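PDB 3MDQ: exopolyphosphatase from Cytophaga hutchinsonii, which probably hydrolyses inorganic polyphosphate, releasing orthophosphate from the chain end, as a member of the Ppx/GppA family of actin-like ATPase-clan proteins. Local coordinates for residues A[45-50]-A[84-90]; A[173-177]-A[252-256]; A[185-189]-A[278-282]; A[214-218]-A[292-296]. The contacts are given in a common frame with arbitrary orientation. Where two conformers were deposited one is given. Residues are numbered along the deposited sequence.

Interaction 1 of 4, residues A[45-50]-A[84-90]; sequences ITKGFI and AVRSGSN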
loop_
_atom_site.group_PDB
_atom_site.type_symbol
_atom_site.label_atom_id
_atom_site.label_comp_id
_atom_site.label_asym_id
_atom_site.label_seq_id
_atom_site.Cartn_x
_atom_site.Cartn_y
_atom_site.Cartn_z
ATOM N N ILE A 45 -1.841 16.837 2.752
ATOM C CA ILE A 45 -0.761 16.241 2.021
ATOM C C ILE A 45 -0.343 17.013 0.792
ATOM O O ILE A 45 0.861 17.139 0.577
ATOM C CB ILE A 45 -1.008 14.745 1.747
ATOM C CG1 ILE A 45 0.315 14.064 1.353
ATOM C CG2 ILE A 45 -2.207 14.518 0.790
ATOM C CD1 ILE A 45 0.241 12.517 1.334
ATOM N N THR A 46 -1.291 17.512 -0.015
ATOM C CA THR A 46 -0.880 18.200 -1.251
ATOM C C THR A 46 -0.347 19.605 -0.981
ATOM O O THR A 46 0.213 20.223 -1.886
ATOM C CB THR A 46 -2.015 18.284 -2.307
ATOM O OG1 THR A 46 -3.088 19.038 -1.782
ATOM C CG2 THR A 46 -2.496 16.879 -2.663
ATOM N N LYS A 47 -0.464 20.072 0.269
ATOM C CA LYS A 47 0.041 21.380 0.649
ATOM C C LYS A 47 1.288 21.243 1.500
ATOM O O LYS A 47 1.858 22.246 1.912
ATOM C CB LYS A 47 -1.035 22.188 1.385
ATOM C CG LYS A 47 -2.276 22.536 0.535
ATOM C CD LYS A 47 -1.893 23.370 -0.676
ATOM C CE LYS A 47 -3.106 23.757 -1.544
ATOM N NZ LYS A 47 -2.637 24.636 -2.662
ATOM N N GLY A 48 1.735 20.013 1.718
ATOM C CA GLY A 48 3.032 19.783 2.344
ATOM C C GLY A 48 3.059 19.801 3.856
ATOM O O GLY A 48 4.101 20.049 4.420
ATOM N N PHE A 49 1.916 19.563 4.518
ATOM C CA PHE A 49 1.881 19.479 5.999
ATOM C C PHE A 49 0.898 18.440 6.498
ATOM O O PHE A 49 0.062 17.925 5.739
ATOM C CB PHE A 49 1.636 20.854 6.636
ATOM C CG PHE A 49 0.300 21.449 6.301
ATOM C CD1 PHE A 49 -0.826 21.081 6.982
ATOM C CD2 PHE A 49 0.191 22.314 5.266
ATOM C CE1 PHE A 49 -2.076 21.585 6.661
ATOM C CE2 PHE A 49 -1.049 22.839 4.924
ATOM C CZ PHE A 49 -2.172 22.487 5.639
ATOM N N ILE A 50 0.990 18.135 7.807
ATOM C CA ILE A 50 0.071 17.254 8.465
ATOM C C ILE A 50 -0.807 18.128 9.406
ATOM O O ILE A 50 -0.275 18.891 10.214
ATOM C CB ILE A 50 0.820 16.171 9.255
ATOM C CG1 ILE A 50 1.790 15.408 8.376
ATOM C CG2 ILE A 50 -0.182 15.179 9.898
ATOM C CD1 ILE A 50 2.764 14.481 9.269
ATOM N N ALA A 84 3.271 10.343 3.678
ATOM C CA ALA A 84 2.721 11.503 4.373
ATOM C C ALA A 84 3.692 12.023 5.449
ATOM O O ALA A 84 3.791 13.215 5.691
ATOM C CB ALA A 84 1.371 11.199 5.005
ATOM N N VAL A 85 4.422 11.124 6.080
ATOM C CA VAL A 85 5.379 11.517 7.119
ATOM C C VAL A 85 6.585 12.198 6.487
ATOM O O VAL A 85 6.943 13.352 6.821
ATOM C CB VAL A 85 5.806 10.319 7.960
ATOM C CG1 VAL A 85 6.903 10.712 8.970
ATOM C CG2 VAL A 85 4.609 9.674 8.704
ATOM N N ARG A 86 7.207 11.585 5.495
ATOM C CA ARG A 86 8.397 12.198 4.912
ATOM C C ARG A 86 8.110 13.523 4.155
ATOM O O ARG A 86 8.994 14.381 4.078
ATOM C CB ARG A 86 9.172 11.207 4.028
ATOM C CG ARG A 86 8.524 10.826 2.778
ATOM C CD ARG A 86 9.345 9.739 2.014
ATOM N NE ARG A 86 8.518 9.216 0.954
ATOM C CZ ARG A 86 8.057 7.975 0.847
ATOM N NH1 ARG A 86 8.403 7.033 1.691
ATOM N NH2 ARG A 86 7.230 7.675 -0.148
ATOM N N SER A 87 6.888 13.653 3.637
ATOM C CA SER A 87 6.457 14.771 2.845
ATOM C C SER A 87 6.108 16.001 3.685
ATOM O O SER A 87 6.226 17.137 3.217
ATOM C CB SER A 87 5.204 14.339 2.063
ATOM O OG SER A 87 4.874 15.295 1.094
ATOM N N GLY A 88 5.657 15.769 4.917
ATOM C CA GLY A 88 5.126 16.820 5.778
ATOM C C GLY A 88 6.186 17.692 6.387
ATOM O O GLY A 88 7.182 17.206 6.988
ATOM N N SER A 89 6.030 19.003 6.181
ATOM C CA SER A 89 7.029 19.945 6.687
ATOM C C SER A 89 7.136 19.891 8.195
ATOM O O SER A 89 8.218 20.123 8.742
ATOM C CB SER A 89 6.709 21.375 6.265
ATOM O OG SER A 89 5.446 21.743 6.795
ATOM N N ASN A 90 6.048 19.509 8.848
ATOM C CA ASN A 90 5.989 19.415 10.290
ATOM C C ASN A 90 6.081 17.978 10.802
ATOM O O ASN A 90 5.686 17.693 11.909
ATOM C CB ASN A 90 4.733 20.092 10.832
ATOM C CG ASN A 90 3.402 19.489 10.308
ATOM O OD1 ASN A 90 3.362 18.847 9.275
ATOM N ND2 ASN A 90 2.318 19.760 11.018
HETATM O O HOH W 1 2.920 16.619 2.289
HETATM O O HOH W 2 6.418 20.438 2.833
#

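Interaction 2 of 4, residues A[173-177]-A[252-256]; sequences HDPMR and VASTR. With SO4 (sulfate ion), chain G.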
loop_
_atom_site.group_PDB
_atom_site.type_symbol
_atom_site.label_atom_id
_atom_site.label_comp_id
_atom_site.label_asym_id
_atom_site.label_seq_id
_atom_site.Cartn_x
_atom_site.Cartn_y
_atom_site.Cartn_z
ATOM N N HIS A 173 -14.965 14.070 -10.716
ATOM C CA HIS A 173 -16.398 14.142 -10.476
ATOM C C HIS A 173 -16.959 12.830 -9.935
ATOM O O HIS A 173 -16.331 11.770 -10.023
ATOM C CB HIS A 173 -17.126 14.578 -11.735
ATOM C CG HIS A 173 -16.767 15.964 -12.156
ATOM N ND1 HIS A 173 -15.637 16.239 -12.907
ATOM C CD2 HIS A 173 -17.357 17.155 -11.899
ATOM C CE1 HIS A 173 -15.559 17.549 -13.091
ATOM N NE2 HIS A 173 -16.604 18.127 -12.520
ATOM N N ASP A 174 -18.146 12.922 -9.350
ATOM C CA ASP A 174 -18.809 11.827 -8.652
ATOM C C ASP A 174 -20.180 11.617 -9.275
ATOM O O ASP A 174 -21.165 12.326 -8.908
ATOM C CB ASP A 174 -18.974 12.240 -7.196
ATOM C CG ASP A 174 -19.616 11.186 -6.351
ATOM O OD1 ASP A 174 -19.393 9.997 -6.598
ATOM O OD2 ASP A 174 -20.306 11.564 -5.376
ATOM N N PRO A 175 -20.300 10.691 -10.226
ATOM C CA PRO A 175 -19.317 9.726 -10.722
ATOM C C PRO A 175 -18.395 10.300 -11.794
ATOM O O PRO A 175 -18.580 11.412 -12.295
ATOM C CB PRO A 175 -20.194 8.626 -11.293
ATOM C CG PRO A 175 -21.320 9.386 -11.851
ATOM C CD PRO A 175 -21.613 10.459 -10.824
HETATM N N MSE A 176 -17.366 9.533 -12.118
HETATM C CA MSE A 176 -16.316 9.978 -13.027
HETATM C C MSE A 176 -16.868 10.258 -14.419
HETATM O O MSE A 176 -17.743 9.549 -14.910
HETATM C CB MSE A 176 -15.205 8.918 -13.068
HETATM C CG MSE A 176 -14.184 9.129 -14.145
HETATM SE SE MSE A 176 -12.678 7.929 -14.043
HETATM C CE MSE A 176 -12.061 8.495 -12.229
ATOM N N ARG A 177 -16.386 11.340 -15.019
ATOM C CA ARG A 177 -16.734 11.742 -16.331
ATOM C C ARG A 177 -15.635 11.441 -17.347
ATOM O O ARG A 177 -14.475 11.311 -16.992
ATOM C CB ARG A 177 -16.992 13.239 -16.310
ATOM C CG ARG A 177 -18.113 13.645 -15.395
ATOM C CD ARG A 177 -18.253 15.158 -15.367
ATOM N NE ARG A 177 -19.330 15.522 -14.471
ATOM C CZ ARG A 177 -19.742 16.770 -14.264
ATOM N NH1 ARG A 177 -19.174 17.768 -14.913
ATOM N NH2 ARG A 177 -20.717 17.003 -13.402
ATOM N N VAL A 252 -15.714 2.636 -11.943
ATOM C CA VAL A 252 -15.759 3.891 -12.710
ATOM C C VAL A 252 -17.214 4.431 -12.762
ATOM O O VAL A 252 -17.426 5.645 -12.715
ATOM C CB VAL A 252 -15.121 3.735 -14.084
ATOM C CG1 VAL A 252 -15.469 4.920 -15.010
ATOM C CG2 VAL A 252 -13.632 3.534 -13.913
ATOM N N ALA A 253 -18.199 3.555 -12.842
ATOM C CA ALA A 253 -19.606 3.992 -12.903
ATOM C C ALA A 253 -20.144 4.434 -11.541
ATOM O O ALA A 253 -21.138 5.123 -11.479
ATOM C CB ALA A 253 -20.504 2.871 -13.467
ATOM N N SER A 254 -19.509 3.986 -10.467
ATOM C CA SER A 254 -19.997 4.132 -9.117
ATOM C C SER A 254 -19.906 5.548 -8.568
ATOM O O SER A 254 -19.024 6.331 -8.929
ATOM C CB SER A 254 -19.258 3.152 -8.168
ATOM O OG SER A 254 -17.929 3.624 -7.891
ATOM N N THR A 255 -20.819 5.848 -7.642
ATOM C CA THR A 255 -20.680 7.016 -6.808
ATOM C C THR A 255 -19.963 6.693 -5.502
ATOM O O THR A 255 -19.908 5.551 -5.075
ATOM C CB THR A 255 -22.050 7.643 -6.483
ATOM O OG1 THR A 255 -22.742 6.751 -5.623
ATOM C CG2 THR A 255 -22.859 7.892 -7.727
ATOM N N ARG A 256 -19.427 7.724 -4.865
ATOM C CA ARG A 256 -18.806 7.571 -3.560
ATOM C C ARG A 256 -19.765 6.876 -2.579
ATOM O O ARG A 256 -19.387 5.958 -1.850
ATOM C CB ARG A 256 -18.374 8.933 -2.989
ATOM C CG ARG A 256 -17.782 8.835 -1.607
ATOM C CD ARG A 256 -17.381 10.220 -1.075
ATOM N NE ARG A 256 -17.044 10.126 0.339
ATOM C CZ ARG A 256 -17.876 10.358 1.343
ATOM N NH1 ARG A 256 -19.140 10.714 1.119
ATOM N NH2 ARG A 256 -17.432 10.219 2.580
HETATM S S SO4 G . -18.973 16.596 -8.351
HETATM O O1 SO4 G . -18.979 17.907 -9.015
HETATM O O2 SO4 G . -17.610 16.490 -7.791
HETATM O O3 SO4 G . -19.365 15.569 -9.257
HETATM O O4 SO4 G . -19.931 16.584 -7.241
HETATM O O HOH W 3 -16.858 7.155 -10.415
HETATM O O HOH W 4 -18.967 7.233 -14.372
#

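Interaction 3 of 4, residues A[185-189]-A[278-282]; sequences HNYFD and CLIEH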
loop_
_atom_site.group_PDB
_atom_site.type_symbol
_atom_site.label_atom_id
_atom_site.label_comp_id
_atom_site.label_asym_id
_atom_site.label_seq_id
_atom_site.Cartn_x
_atom_site.Cartn_y
_atom_site.Cartn_z
ATOM N N HIS A 185 -5.332 10.177 -17.167
ATOM C CA HIS A 185 -4.381 9.483 -18.025
ATOM C C HIS A 185 -3.355 10.417 -18.666
ATOM O O HIS A 185 -2.220 10.011 -18.983
ATOM C CB HIS A 185 -5.104 8.625 -19.069
ATOM C CG HIS A 185 -5.780 7.423 -18.475
ATOM N ND1 HIS A 185 -5.074 6.315 -18.048
ATOM C CD2 HIS A 185 -7.079 7.173 -18.189
ATOM C CE1 HIS A 185 -5.914 5.442 -17.528
ATOM N NE2 HIS A 185 -7.135 5.929 -17.615
ATOM N N ASN A 186 -3.742 11.672 -18.881
ATOM C CA ASN A 186 -2.753 12.664 -19.296
ATOM C C ASN A 186 -1.731 12.901 -18.205
ATOM O O ASN A 186 -0.530 12.992 -18.454
ATOM C CB ASN A 186 -3.458 13.964 -19.648
ATOM C CG ASN A 186 -2.484 15.042 -20.108
ATOM O OD1 ASN A 186 -1.880 14.914 -21.174
ATOM N ND2 ASN A 186 -2.381 16.126 -19.341
ATOM N N TYR A 187 -2.190 13.034 -16.982
ATOM C CA TYR A 187 -1.267 13.200 -15.851
ATOM C C TYR A 187 -0.366 11.993 -15.706
ATOM O O TYR A 187 0.858 12.133 -15.532
ATOM C CB TYR A 187 -2.009 13.441 -14.567
ATOM C CG TYR A 187 -1.143 13.605 -13.349
ATOM C CD1 TYR A 187 -0.259 14.654 -13.242
ATOM C CD2 TYR A 187 -1.214 12.727 -12.291
ATOM C CE1 TYR A 187 0.522 14.843 -12.115
ATOM C CE2 TYR A 187 -0.439 12.917 -11.166
ATOM C CZ TYR A 187 0.420 13.956 -11.080
ATOM O OH TYR A 187 1.200 14.156 -9.966
ATOM N N PHE A 188 -0.943 10.805 -15.768
ATOM C CA PHE A 188 -0.107 9.594 -15.672
ATOM C C PHE A 188 0.943 9.494 -16.800
ATOM O O PHE A 188 2.096 9.098 -16.535
ATOM C CB PHE A 188 -0.955 8.315 -15.618
ATOM C CG PHE A 188 -1.903 8.218 -14.423
ATOM C CD1 PHE A 188 -1.570 8.756 -13.171
ATOM C CD2 PHE A 188 -3.110 7.551 -14.565
ATOM C CE1 PHE A 188 -2.458 8.642 -12.124
ATOM C CE2 PHE A 188 -3.980 7.414 -13.500
ATOM C CZ PHE A 188 -3.662 7.963 -12.303
ATOM N N ASP A 189 0.569 9.886 -18.013
ATOM C CA ASP A 189 1.506 9.970 -19.124
ATOM C C ASP A 189 2.718 10.833 -18.764
ATOM O O ASP A 189 3.845 10.508 -19.121
ATOM C CB ASP A 189 0.869 10.598 -20.354
ATOM C CG ASP A 189 -0.051 9.676 -21.121
ATOM O OD1 ASP A 189 -0.048 8.443 -20.908
ATOM O OD2 ASP A 189 -0.811 10.193 -21.971
ATOM N N CYS A 278 -7.990 3.579 -12.231
ATOM C CA CYS A 278 -7.522 4.218 -13.461
ATOM C C CYS A 278 -6.013 4.054 -13.597
ATOM O O CYS A 278 -5.524 3.825 -14.683
ATOM C CB CYS A 278 -7.869 5.707 -13.478
ATOM S SG CYS A 278 -9.638 5.958 -13.755
ATOM N N LEU A 279 -5.278 4.221 -12.512
ATOM C CA LEU A 279 -3.807 4.014 -12.542
ATOM C C LEU A 279 -3.461 2.576 -12.877
ATOM O O LEU A 279 -2.558 2.322 -13.668
ATOM C CB LEU A 279 -3.162 4.419 -11.208
ATOM C CG LEU A 279 -1.661 4.252 -11.089
ATOM C CD1 LEU A 279 -0.960 5.027 -12.214
ATOM C CD2 LEU A 279 -1.180 4.693 -9.706
ATOM N N ILE A 280 -4.178 1.628 -12.301
ATOM C CA ILE A 280 -3.921 0.209 -12.594
ATOM C C ILE A 280 -4.169 -0.078 -14.086
ATOM O O ILE A 280 -3.337 -0.737 -14.744
ATOM C CB ILE A 280 -4.790 -0.736 -11.719
ATOM C CG1 ILE A 280 -4.485 -0.546 -10.240
ATOM C CG2 ILE A 280 -4.504 -2.220 -12.107
ATOM C CD1 ILE A 280 -5.545 -1.226 -9.286
ATOM N N GLU A 281 -5.277 0.431 -14.616
ATOM C CA GLU A 281 -5.581 0.263 -16.029
ATOM C C GLU A 281 -4.426 0.849 -16.852
ATOM O O GLU A 281 -3.925 0.191 -17.770
ATOM C CB GLU A 281 -6.933 0.890 -16.379
ATOM C CG GLU A 281 -7.274 0.894 -17.854
ATOM C CD GLU A 281 -7.705 -0.427 -18.403
ATOM O OE1 GLU A 281 -7.744 -1.425 -17.673
ATOM O OE2 GLU A 281 -8.016 -0.461 -19.612
ATOM N N HIS A 282 -3.980 2.057 -16.494
ATOM C CA HIS A 282 -2.901 2.711 -17.217
ATOM C C HIS A 282 -1.675 1.823 -17.269
ATOM O O HIS A 282 -1.062 1.640 -18.327
ATOM C CB HIS A 282 -2.568 4.027 -16.529
ATOM C CG HIS A 282 -1.676 4.909 -17.329
ATOM N ND1 HIS A 282 -2.171 5.907 -18.129
ATOM C CD2 HIS A 282 -0.331 4.954 -17.444
ATOM C CE1 HIS A 282 -1.164 6.511 -18.742
ATOM N NE2 HIS A 282 -0.038 5.945 -18.361
#

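Interaction 4 of 4, residues A[214-218]-A[292-296]; sequences FDTLA and ITVST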
loop_
_atom_site.group_PDB
_atom_site.type_symbol
_atom_site.label_atom_id
_atom_site.label_comp_id
_atom_site.label_asym_id
_atom_site.label_seq_id
_atom_site.Cartn_x
_atom_site.Cartn_y
_atom_site.Cartn_z
ATOM N N PHE A 214 -5.680 -3.235 -3.901
ATOM C CA PHE A 214 -5.638 -4.570 -4.467
ATOM C C PHE A 214 -6.319 -5.616 -3.576
ATOM O O PHE A 214 -6.986 -6.505 -4.087
ATOM C CB PHE A 214 -4.188 -4.937 -4.789
ATOM C CG PHE A 214 -3.656 -4.294 -6.044
ATOM C CD1 PHE A 214 -3.998 -4.790 -7.292
ATOM C CD2 PHE A 214 -2.765 -3.210 -5.981
ATOM C CE1 PHE A 214 -3.515 -4.210 -8.435
ATOM C CE2 PHE A 214 -2.254 -2.637 -7.121
ATOM C CZ PHE A 214 -2.614 -3.123 -8.358
ATOM N N ASP A 215 -6.200 -5.494 -2.260
ATOM C CA ASP A 215 -6.885 -6.412 -1.343
ATOM C C ASP A 215 -8.383 -6.289 -1.538
ATOM O O ASP A 215 -9.098 -7.291 -1.606
ATOM C CB ASP A 215 -6.565 -6.113 0.129
ATOM C CG ASP A 215 -5.131 -6.383 0.508
ATOM O OD1 ASP A 215 -4.429 -7.108 -0.198
ATOM O OD2 ASP A 215 -4.704 -5.865 1.594
ATOM N N THR A 216 -8.866 -5.040 -1.668
ATOM C CA THR A 216 -10.305 -4.829 -1.891
ATOM C C THR A 216 -10.789 -5.411 -3.227
ATOM O O THR A 216 -11.878 -6.014 -3.302
ATOM C CB THR A 216 -10.690 -3.342 -1.719
ATOM O OG1 THR A 216 -10.607 -3.019 -0.322
ATOM C CG2 THR A 216 -12.125 -3.055 -2.201
ATOM N N LEU A 217 -9.991 -5.279 -4.291
ATOM C CA LEU A 217 -10.363 -5.848 -5.575
ATOM C C LEU A 217 -10.484 -7.369 -5.453
ATOM O O LEU A 217 -11.434 -7.965 -5.966
ATOM C CB LEU A 217 -9.388 -5.480 -6.699
ATOM C CG LEU A 217 -9.292 -3.967 -6.997
ATOM C CD1 LEU A 217 -8.172 -3.715 -8.011
ATOM C CD2 LEU A 217 -10.685 -3.458 -7.477
ATOM N N ALA A 218 -9.518 -7.988 -4.784
ATOM C CA ALA A 218 -9.583 -9.411 -4.558
ATOM C C ALA A 218 -10.845 -9.795 -3.783
ATOM O O ALA A 218 -11.556 -10.733 -4.162
ATOM C CB ALA A 218 -8.331 -9.908 -3.848
ATOM N N ILE A 292 -3.603 -10.362 -13.117
ATOM C CA ILE A 292 -2.962 -9.652 -12.004
ATOM C C ILE A 292 -2.891 -10.590 -10.826
ATOM O O ILE A 292 -3.861 -11.276 -10.509
ATOM C CB ILE A 292 -3.714 -8.383 -11.570
ATOM C CG1 ILE A 292 -4.127 -7.554 -12.794
ATOM C CG2 ILE A 292 -2.839 -7.560 -10.565
ATOM C CD1 ILE A 292 -5.097 -6.353 -12.473
ATOM N N THR A 293 -1.725 -10.660 -10.184
ATOM C CA THR A 293 -1.611 -11.430 -8.922
ATOM C C THR A 293 -1.603 -10.441 -7.763
ATOM O O THR A 293 -0.766 -9.553 -7.727
ATOM C CB THR A 293 -0.393 -12.341 -8.888
ATOM O OG1 THR A 293 -0.550 -13.354 -9.900
ATOM C CG2 THR A 293 -0.302 -13.041 -7.558
ATOM N N VAL A 294 -2.568 -10.568 -6.848
ATOM C CA VAL A 294 -2.577 -9.779 -5.634
ATOM C C VAL A 294 -1.690 -10.474 -4.571
ATOM O O VAL A 294 -1.891 -11.648 -4.259
ATOM C CB VAL A 294 -3.992 -9.589 -5.100
ATOM C CG1 VAL A 294 -3.947 -8.864 -3.745
ATOM C CG2 VAL A 294 -4.818 -8.853 -6.168
ATOM N N SER A 295 -0.675 -9.767 -4.092
ATOM C CA SER A 295 0.092 -10.181 -2.922
ATOM C C SER A 295 -0.594 -9.651 -1.668
ATOM O O SER A 295 -0.798 -8.455 -1.567
ATOM C CB SER A 295 1.537 -9.647 -2.985
ATOM O OG SER A 295 2.186 -9.736 -1.716
ATOM N N THR A 296 -0.876 -10.528 -0.714
ATOM C CA THR A 296 -1.450 -10.052 0.561
ATOM C C THR A 296 -0.396 -9.487 1.501
ATOM O O THR A 296 -0.757 -8.926 2.527
ATOM C CB THR A 296 -2.256 -11.119 1.281
ATOM O OG1 THR A 296 -1.371 -12.140 1.734
ATOM C CG2 THR A 296 -3.336 -11.722 0.345
HETATM O O HOH W 5 -1.691 -6.501 0.075
HETATM O O HOH W 6 -3.325 -8.088 3.398
#

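Interaction 1 of 4, residues A[45-50]-A[84-90]
The small side chain of Ala-84 lets Ile-45 CD1 come to 4.1 Å from Ala-84 CB, while Ile-50 CD1 packs 3.9 Å from the carbonyl atom Ala-84 O. Ser-87 meets the loop through water 1, which lies 2.6 Å from Ser-87 OG and donates to Ile-45 O at 2.7 Å; the same hydroxyl also bonds to Arg-165. Gly-88 then leaves helical geometry, and its CA comes within 4.2 Å of Phe-49 CA. A beta carbon here would crowd Ile-50 CG1, so glycine fits. Ser-89 N donates to Gly-48 O (2.8 Å); Gly-48, with its positive phi, is likewise a natural glycine position. Asn-90 makes a two-point clasp: Asn-90 OD1 accepts from Ile-50 N, and Asn-90 ND2 donates to Ile-50 O, each at 2.9 Å. Because its carboxamide carries both donor and acceptor, it imitates a peptide group. Polar bonds to backbone atoms thus tie the loop between strand 27-37 and helix 52-71 to the end of helix 83-87, while Ile-45 and Ile-50 add close packing.

Interaction 2 of 4, residues A[173-177]-A[252-256]
One direct hydrogen bond spans the segments: Arg-256 N donates to Asp-174 OD1 (2.9 Å). A carboxylate suits this place because Arg-256 opens helix 256-260, where backbone NH groups lack acceptors from a preceding turn; Thr-255, the N-cap, uses its own side chain on a later NH. Two waters add bridges. Water 3 accepts from Met-176 N (3.0 Å) and donates to Val-252 O and Ser-254 O, both at 2.8 Å, while water 4 joins Met-176 O (2.7 Å) to Val-252 O (2.8 Å). Van der Waals contact comes from Pro-175, preceded by a cis peptide, whose CB sits 3.5 Å from Ser-254 O and 3.6 Å from Ala-253 O, and from selenomethionine Met-176, whose SE touches Val-252 CG1 at 4.2 Å. A sulfate ion, probably from the crystallisation liquor, accepts from Asp-174 N through its O3 (2.9 Å). The contact joins the turn leading into helix 178-191 to the link between helices 241-253 and 256-260, with Met-176 also reaching Val-274 and Cys-278 on helix 267-286.

Interaction 3 of 4, residues A[185-189]-A[278-282]
An aromatic cluster of His-185, Phe-188 and His-282 fills the crossing of helices 178-191 and 267-286. Their local axes pass 10.4 Å apart at -54°, consistent with ridges-into-grooves packing, and the contacting residues recur at spacings of three and four: His-185, Phe-188 and Asp-189 against Cys-278, Leu-279 and His-282. His-185 ND1 and His-282 ND1 share a nearly linear 2.9 Å hydrogen bond, their rings meeting rim to rim with planes only 16° apart; imidazole suits this site, since its nitrogen can either donate or accept. Phe-188 presents its edge to the face of His-282 in a T-shaped pair (centroids 5.5 Å apart, planes at 70°), while Phe-188 CB sits over that same imidazole, 3.6 Å from its centroid. Leu-279 covers a face of the Phe-188 ring, its CD1 lying 3.7 Å from the centroid in a CH-pi contact almost on the ring normal. At the more exposed border, Asp-189 OD1 approaches His-282 CE1 to 3.1 Å, a favourable place for a carboxylate beside a polarised C-H. Helix 163-169 closes over Phe-188 through Leu-166, Leu-192 covers Leu-279 and His-282, and on the far side of helix 267-286 Ile-280 packs on strand 133-138.

Interaction 4 of 4, residues A[214-218]-A[292-296]
Val-294 is the bump here. It projects from strand 291-295 into a shallow hollow on helix 212-225 lined by Phe-214, Asp-215 and Ala-218. Val-294 CG2 lies 3.8 Å from Phe-214 O and 4.3 Å from Ala-218 CB, while Val-294 CG1 reaches Phe-214 CB at 4.1 Å and Asp-215 OD1 at 4.0 Å. Ala-218, one turn on from Phe-214, is small enough to leave the depression open, and the branched valine is broad enough to fill it. Two residues earlier on the strand, on the same face, Ile-292 meets the ring of Phe-214, with Ile-292 CG2 4.0 Å from Phe-214 CE1. The helix follows directly from strand 206-210, the parallel neighbour of strand 291-295, and covers one face of the mixed sheet in this lobe of the actin-like ATPase fold; its local axis runs 8.5 Å from that of the strand, at 113°. Where the strand ends, the hydrophobic fit gives way to a wet gap: water 5 donates to Asp-215 OD1 (2.8 Å) and to Ser-295 O (2.7 Å), so the acidic side chain reaches the backbone through solvent. Thr-293 and Ser-295 point away from the helix, Ser-295 packing against Val-122 and Ala-125 of helix 111-125.

Interactions 2, 3 and 4 form a connected set. Met-176 SE of interaction 2 lies 3.6 Å from Cys-278 SG of interaction 3, and Ile-280 CD1 of interaction 3 lies 3.6 Å from Phe-214 CZ of interaction 4, so helix 267-286 carries packing from the peripheral turn to the buried sheet. Interaction 1 stands apart, its nearest atoms about 9 Å from interaction 3, but helix 163-169 touches both, through Ile-45 and Phe-188. Sulfate ions, probably from the crystallisation liquor, lie about 6 Å from the Ala-84 side chain and about 3 Å from that of Asp-215; in this fold phosphate chemistry typically occupies the cleft between two lobes, though these ions alone do not define it.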